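Local coordinates for ESX-1 secretion-associated protein EspB (PDB 7P0Z), which is exported by the mycobacterial ESX-1 secretion system and assembles into a seven-subunit, channel-like structure probably linked to protein transport, at residues G40-A43 against A44-A48; L51-S54 against A55-R59; V152-A155 against D156-N160. All coordinates share one frame; numbering follows the deposited sequence.

Interactions 1 and 2 lie in series on helix 42-81 of the PE part of EspB, their centres 16 Å apart. Interaction 3 lies on helix 149-166 of the PPE part. It touches interaction 2, with centres 13 Å apart. There Ala55 CB packs 4.0 Å from Phe154 CZ, and Arg59 NH1 comes 3.8 Å from Trp158 CZ2. These are contacts between the PE and PPE parts of one subunit. Interactions 1 and 3 do not touch within a subunit; their nearest atoms are about 7 Å apart. They meet between subunits instead, where Asn46 of one chain packs on Asn159 of a neighbouring chain.

Interaction 1 of 3, residues G40-A43 against A44-A48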
loop_
_atom_site.group_PDB
_atom_site.type_symbol
_atom_site.label_atom_id
_atom_site.label_comp_id
_atom_site.label_asym_id
_atom_site.label_seq_id
_atom_site.Cartn_x
_atom_site.Cartn_y
_atom_site.Cartn_z
ATOM N N GLY A 40 24.898 2.274 30.739
ATOM C CA GLY A 40 25.950 1.306 30.568
ATOM C C GLY A 40 25.574 0.123 29.728
ATOM O O GLY A 40 26.417 -0.739 29.484
ATOM N N LEU A 41 24.340 0.055 29.261
ATOM C CA LEU A 41 23.926 -1.054 28.427
ATOM C C LEU A 41 24.684 -1.065 27.110
ATOM O O LEU A 41 25.121 -0.033 26.610
ATOM C CB LEU A 41 22.438 -0.981 28.173
ATOM C CG LEU A 41 21.708 -1.063 29.511
ATOM C CD1 LEU A 41 20.261 -0.692 29.361
ATOM C CD2 LEU A 41 21.844 -2.447 30.083
ATOM N N THR A 42 24.860 -2.256 26.558
ATOM C CA THR A 42 25.629 -2.376 25.332
ATOM C C THR A 42 24.887 -1.760 24.154
ATOM O O THR A 42 25.503 -1.155 23.272
ATOM C CB THR A 42 25.973 -3.841 25.072
ATOM O OG1 THR A 42 26.741 -3.953 23.878
ATOM C CG2 THR A 42 24.735 -4.655 24.901
ATOM N N ALA A 43 23.566 -1.885 24.129
ATOM C CA ALA A 43 22.799 -1.277 23.058
ATOM C C ALA A 43 22.900 0.236 23.112
ATOM O O ALA A 43 22.901 0.903 22.077
ATOM C CB ALA A 43 21.347 -1.721 23.130
ATOM N N ALA A 44 22.983 0.794 24.312
ATOM C CA ALA A 44 23.150 2.232 24.432
ATOM C C ALA A 44 24.479 2.678 23.856
ATOM O O ALA A 44 24.562 3.708 23.186
ATOM C CB ALA A 44 23.035 2.652 25.890
ATOM N N ASN A 45 25.536 1.926 24.120
ATOM C CA ASN A 45 26.825 2.283 23.565
ATOM C C ASN A 45 26.805 2.175 22.052
ATOM O O ASN A 45 27.362 3.025 21.353
ATOM C CB ASN A 45 27.907 1.397 24.147
ATOM C CG ASN A 45 29.272 1.851 23.752
ATOM O OD1 ASN A 45 29.952 1.208 22.961
ATOM N ND2 ASN A 45 29.692 2.972 24.305
ATOM N N ASN A 46 26.157 1.140 21.534
ATOM C CA ASN A 46 25.994 1.017 20.095
ATOM C C ASN A 46 25.264 2.210 19.520
ATOM O O ASN A 46 25.635 2.719 18.464
ATOM C CB ASN A 46 25.233 -0.251 19.767
ATOM C CG ASN A 46 26.064 -1.458 19.902
ATOM O OD1 ASN A 46 27.189 -1.393 20.369
ATOM N ND2 ASN A 46 25.513 -2.585 19.526
ATOM N N ALA A 47 24.203 2.647 20.183
ATOM C CA ALA A 47 23.438 3.773 19.685
ATOM C C ALA A 47 24.269 5.043 19.684
ATOM O O ALA A 47 24.228 5.823 18.729
ATOM C CB ALA A 47 22.183 3.955 20.524
ATOM N N ALA A 48 25.028 5.268 20.744
ATOM C CA ALA A 48 25.864 6.454 20.787
ATOM C C ALA A 48 26.907 6.422 19.685
ATOM O O ALA A 48 27.188 7.443 19.056
ATOM C CB ALA A 48 26.524 6.584 22.153
#
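The N-terminal start of helix 42-81 forms this contact, with Leu41 at the N-cap position and its carbonyl opening the first helical bond to Asn45. The bond from Asn45 N to Leu41 O is 3.2 Å long. The next two bonds follow in the same turn. Asn46 N reaches Thr42 O at 3.0 Å, with an N-H...O angle of 165°, and Ala47 N reaches Ala43 O at 2.9 Å.

Leu41 CB and Ala44 CB are 4.3 Å apart, a light apolar touch, while the isobutyl end of Leu41 leads away from the helix. The Leu41 side chain packs on Tyr265 of helix 244-268 and on Lys141 and Leu142 of helix 133-143. The methyls of Ala43 and Ala44 pack on Asn266 and Tyr265 of helix 244-268, and Ala43 also touches Ala269 in the loop that follows.

Asn46 stands on the other flank. Its CG is anti to its own carbonyl carbon (chi1 -76°), which folds the amide back beside the preceding turn. OD1 then lies 3.4 Å from Thr42 O. Both atoms are acceptors, so no hydrogen bond joins them. Thr42 OG1 and Asn46 OD1 are 4.4 Å apart.

The chemistry is divided. The alanine and leucine carbons pack within the subunit, and Asn46 lies against another subunit. The hydrogen bonds between the two segments are the three backbone ones, to which the side chains add one apolar touch.

Interaction 2 of 3, residues L51-S54 against A55-R59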
loop_
_atom_site.group_PDB
_atom_site.type_symbol
_atom_site.label_atom_id
_atom_site.label_comp_id
_atom_site.label_asym_id
_atom_site.label_seq_id
_atom_site.Cartn_x
_atom_site.Cartn_y
_atom_site.Cartn_z
ATOM N N LEU A 51 25.287 7.226 16.369
ATOM C CA LEU A 51 25.087 8.662 16.256
ATOM C C LEU A 51 26.380 9.389 15.944
ATOM O O LEU A 51 26.396 10.306 15.121
ATOM C CB LEU A 51 24.478 9.221 17.532
ATOM C CG LEU A 51 22.984 9.003 17.665
ATOM C CD1 LEU A 51 22.482 9.545 18.972
ATOM C CD2 LEU A 51 22.278 9.663 16.514
ATOM N N ALA A 52 27.467 9.021 16.603
ATOM C CA ALA A 52 28.726 9.695 16.334
ATOM C C ALA A 52 29.148 9.502 14.887
ATOM O O ALA A 52 29.590 10.449 14.226
ATOM C CB ALA A 52 29.801 9.191 17.285
ATOM N N VAL A 53 28.996 8.288 14.373
ATOM C CA VAL A 53 29.383 8.015 12.999
ATOM C C VAL A 53 28.494 8.771 12.027
ATOM O O VAL A 53 28.973 9.333 11.038
ATOM C CB VAL A 53 29.364 6.502 12.732
ATOM C CG1 VAL A 53 29.720 6.227 11.311
ATOM C CG2 VAL A 53 30.364 5.823 13.607
ATOM N N SER A 54 27.194 8.797 12.282
ATOM C CA SER A 54 26.299 9.543 11.414
ATOM C C SER A 54 26.641 11.024 11.410
ATOM O O SER A 54 26.602 11.674 10.362
ATOM C CB SER A 54 24.861 9.331 11.850
ATOM O OG SER A 54 24.361 8.121 11.348
ATOM N N ALA A 55 26.980 11.574 12.571
ATOM C CA ALA A 55 27.364 12.974 12.631
ATOM C C ALA A 55 28.622 13.241 11.820
ATOM O O ALA A 55 28.687 14.217 11.064
ATOM C CB ALA A 55 27.563 13.398 14.079
ATOM N N ASP A 56 29.630 12.388 11.968
ATOM C CA ASP A 56 30.838 12.524 11.167
ATOM C C ASP A 56 30.532 12.480 9.677
ATOM O O ASP A 56 31.087 13.259 8.894
ATOM C CB ASP A 56 31.828 11.428 11.529
ATOM C CG ASP A 56 32.583 11.731 12.782
ATOM O OD1 ASP A 56 32.821 12.918 13.050
ATOM O OD2 ASP A 56 32.938 10.791 13.511
ATOM N N ASN A 57 29.658 11.581 9.266
ATOM C CA ASN A 57 29.375 11.454 7.848
ATOM C C ASN A 57 28.644 12.676 7.317
ATOM O O ASN A 57 28.909 13.136 6.197
ATOM C CB ASN A 57 28.596 10.168 7.615
ATOM C CG ASN A 57 29.480 8.951 7.716
ATOM O OD1 ASN A 57 30.630 9.046 8.126
ATOM N ND2 ASN A 57 28.944 7.796 7.374
ATOM N N VAL A 58 27.745 13.233 8.115
ATOM C CA VAL A 58 27.062 14.447 7.705
ATOM C C VAL A 58 28.048 15.604 7.580
ATOM O O VAL A 58 27.983 16.390 6.630
ATOM C CB VAL A 58 25.919 14.763 8.680
ATOM C CG1 VAL A 58 25.452 16.189 8.517
ATOM C CG2 VAL A 58 24.784 13.803 8.470
ATOM N N ARG A 59 28.983 15.716 8.517
ATOM C CA ARG A 59 29.964 16.790 8.428
ATOM C C ARG A 59 30.818 16.660 7.171
ATOM O O ARG A 59 31.115 17.655 6.491
ATOM C CB ARG A 59 30.834 16.806 9.684
ATOM C CG ARG A 59 30.145 17.434 10.865
ATOM C CD ARG A 59 31.043 17.587 12.058
ATOM N NE ARG A 59 31.383 16.302 12.642
ATOM C CZ ARG A 59 30.792 15.780 13.707
ATOM N NH1 ARG A 59 29.830 16.425 14.331
ATOM N NH2 ARG A 59 31.176 14.605 14.146
#
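Ala55, Ser54 and Val58 lie on the packed side of this turn of helix 42-81, and Asp56 on its solvent side. Ala55 N bonds to Leu51 O at 2.9 Å, and Ala55 CB lies 3.5 Å from that same oxygen. Val58 N bonds to Ser54 O at 3.0 Å. Val58 CG2 sits beside its own backbone N, and this brings the methyl to 3.4 Å from Ser54 O. Ala55 and Val58 pack on Trp158 and Leu51 on Met151, both of helix 149-166. Ser54 packs on Leu207 of helix 181-224, and its OG is hydrogen-bonded to Val274 N.

Asp56 is exposed, and its OD2 lies 3.4 Å from Ala52 O, two acceptors that cannot bond. Arg59 bridges from there to the packed side, with chi3 at -69° turning the guanidinium toward Asp56. Its NH2 forms a salt bridge to Asp56 OD1 at 2.6 Å. The carboxylate oxygen lies at the guanidinium edge, in its plane, but the nitrogen meets it from above the carboxylate plane. Ala55 O sits over the centre of one guanidinium face, 3.7 Å from its plane. NH1 bonds to Pro31 O.

Val53 and Asn57 form a third flank, where they pack on Gln166 and Ile169 of a neighbouring subunit. The ion pair and the Pro31 bond together probably limit the rotation of the guanidinium. The Arg59 charge would probably help offset the closeness of the Asp56 carboxylate to Ala52 O.

Interaction 3 of 3, residues V152-A155 against D156-N160; sequences VNFA and DGWNN
Four regular i to i+4 bonds run through this turn of helix 149-166, among them Trp158 N to Phe154 O at 3.0 Å and Gly157 N to Asn153 O with an N-H...O angle of 169°. Phe154 and Trp158 carry the side-chain contact.

The Phe154 ring leans toward the C-terminal end of the segment, toward Trp158, because its CG is anti to the backbone N (chi1 -178°). The indole of Trp158 comes over one face of that ring. Trp158 CD1 sits over the ring centre, 3.4 Å above the plane of the Phe154 ring. NE1 lies over the same face, 3.3 Å from Phe154 CZ. The centroids of the Phe154 ring and the five-membered ring of Trp158 are 4.3 Å apart, with planes at 53°. The pair is oblique, neither a parallel stack nor a T-shape. Trp158 CD1 also lies 3.2 Å from Phe154 O, which sits at the indole edge.

Both aromatic groups are buried, with helix 42-81 beside them. Phe154 also packs on Ala211 of helix 181-224, and Leu207 of that helix touches the indole. Pro30 and Pro31 pack on the indole too.

Another flank mixes an aliphatic and a charged side chain. Val152 and Asp156 lie side by side and point the same way. The closer approach is to the backbone, where Asp156 CG comes 3.3 Å from Val152 O.

The aromatic contact is the CD1-NE1 rim of the indole laid on the phenyl face. It is therefore probably held by dispersion, with a share from the polar NE1 side. Trp158 thus lies between helix 149-166 and Ala55, Val58 and Arg59 of helix 42-81.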
loop_
_atom_site.group_PDB
_atom_site.type_symbol
_atom_site.label_atom_id
_atom_site.label_comp_id
_atom_site.label_asym_id
_atom_site.label_seq_id
_atom_site.Cartn_x
_atom_site.Cartn_y
_atom_site.Cartn_z
ATOM N N VAL A 152 20.883 15.157 24.728
ATOM C CA VAL A 152 20.051 16.333 24.556
ATOM C C VAL A 152 20.873 17.501 24.043
ATOM O O VAL A 152 20.408 18.269 23.199
ATOM C CB VAL A 152 19.322 16.655 25.868
ATOM C CG1 VAL A 152 18.484 17.871 25.707
ATOM C CG2 VAL A 152 18.451 15.505 26.243
ATOM N N ASN A 153 22.105 17.655 24.522
ATOM C CA ASN A 153 22.959 18.700 23.971
ATOM C C ASN A 153 23.232 18.462 22.494
ATOM O O ASN A 153 23.174 19.393 21.684
ATOM C CB ASN A 153 24.267 18.784 24.743
ATOM C CG ASN A 153 24.062 19.112 26.194
ATOM O OD1 ASN A 153 23.073 19.734 26.575
ATOM N ND2 ASN A 153 24.997 18.689 27.022
ATOM N N PHE A 154 23.526 17.217 22.133
ATOM C CA PHE A 154 23.716 16.831 20.745
ATOM C C PHE A 154 22.502 17.191 19.905
ATOM O O PHE A 154 22.622 17.793 18.832
ATOM C CB PHE A 154 23.983 15.332 20.711
ATOM C CG PHE A 154 24.251 14.777 19.363
ATOM C CD1 PHE A 154 25.525 14.752 18.854
ATOM C CD2 PHE A 154 23.231 14.246 18.613
ATOM C CE1 PHE A 154 25.772 14.225 17.623
ATOM C CE2 PHE A 154 23.472 13.723 17.381
ATOM C CZ PHE A 154 24.750 13.707 16.882
ATOM N N ALA A 155 21.320 16.829 20.383
ATOM C CA ALA A 155 20.106 17.087 19.628
ATOM C C ALA A 155 19.854 18.575 19.472
ATOM O O ALA A 155 19.412 19.023 18.416
ATOM C CB ALA A 155 18.918 16.415 20.299
ATOM N N ASP A 156 20.101 19.352 20.520
ATOM C CA ASP A 156 19.915 20.788 20.413
ATOM C C ASP A 156 20.833 21.369 19.359
ATOM O O ASP A 156 20.409 22.178 18.531
ATOM C CB ASP A 156 20.173 21.462 21.749
ATOM C CG ASP A 156 19.086 21.209 22.734
ATOM O OD1 ASP A 156 17.990 20.791 22.314
ATOM O OD2 ASP A 156 19.323 21.426 23.939
ATOM N N GLY A 157 22.102 20.977 19.388
ATOM C CA GLY A 157 23.026 21.475 18.395
ATOM C C GLY A 157 22.589 21.140 16.985
ATOM O O GLY A 157 22.624 21.988 16.093
ATOM N N TRP A 158 22.132 19.917 16.773
ATOM C CA TRP A 158 21.767 19.556 15.417
ATOM C C TRP A 158 20.444 20.175 14.982
ATOM O O TRP A 158 20.278 20.472 13.801
ATOM C CB TRP A 158 21.764 18.040 15.265
ATOM C CG TRP A 158 23.146 17.548 15.090
ATOM C CD1 TRP A 158 23.904 16.918 16.013
ATOM C CD2 TRP A 158 23.964 17.700 13.938
ATOM N NE1 TRP A 158 25.138 16.649 15.512
ATOM C CE2 TRP A 158 25.202 17.115 14.232
ATOM C CE3 TRP A 158 23.767 18.266 12.681
ATOM C CZ2 TRP A 158 26.237 17.082 13.322
ATOM C CZ3 TRP A 158 24.788 18.229 11.781
ATOM C CH2 TRP A 158 26.013 17.638 12.101
ATOM N N ASN A 159 19.505 20.405 15.895
ATOM C CA ASN A 159 18.313 21.160 15.533
ATOM C C ASN A 159 18.646 22.598 15.181
ATOM O O ASN A 159 18.082 23.161 14.234
ATOM C CB ASN A 159 17.297 21.121 16.658
ATOM C CG ASN A 159 16.204 20.157 16.399
ATOM O OD1 ASN A 159 15.665 20.107 15.304
ATOM N ND2 ASN A 159 15.851 19.382 17.402
ATOM N N ASN A 160 19.547 23.217 15.935
ATOM C CA ASN A 160 19.972 24.555 15.575
ATOM C C ASN A 160 20.583 24.564 14.192
ATOM O O ASN A 160 20.324 25.471 13.402
ATOM C CB ASN A 160 20.965 25.098 16.587
ATOM C CG ASN A 160 20.335 25.405 17.892
ATOM O OD1 ASN A 160 19.140 25.630 17.978
ATOM N ND2 ASN A 160 21.137 25.413 18.935
#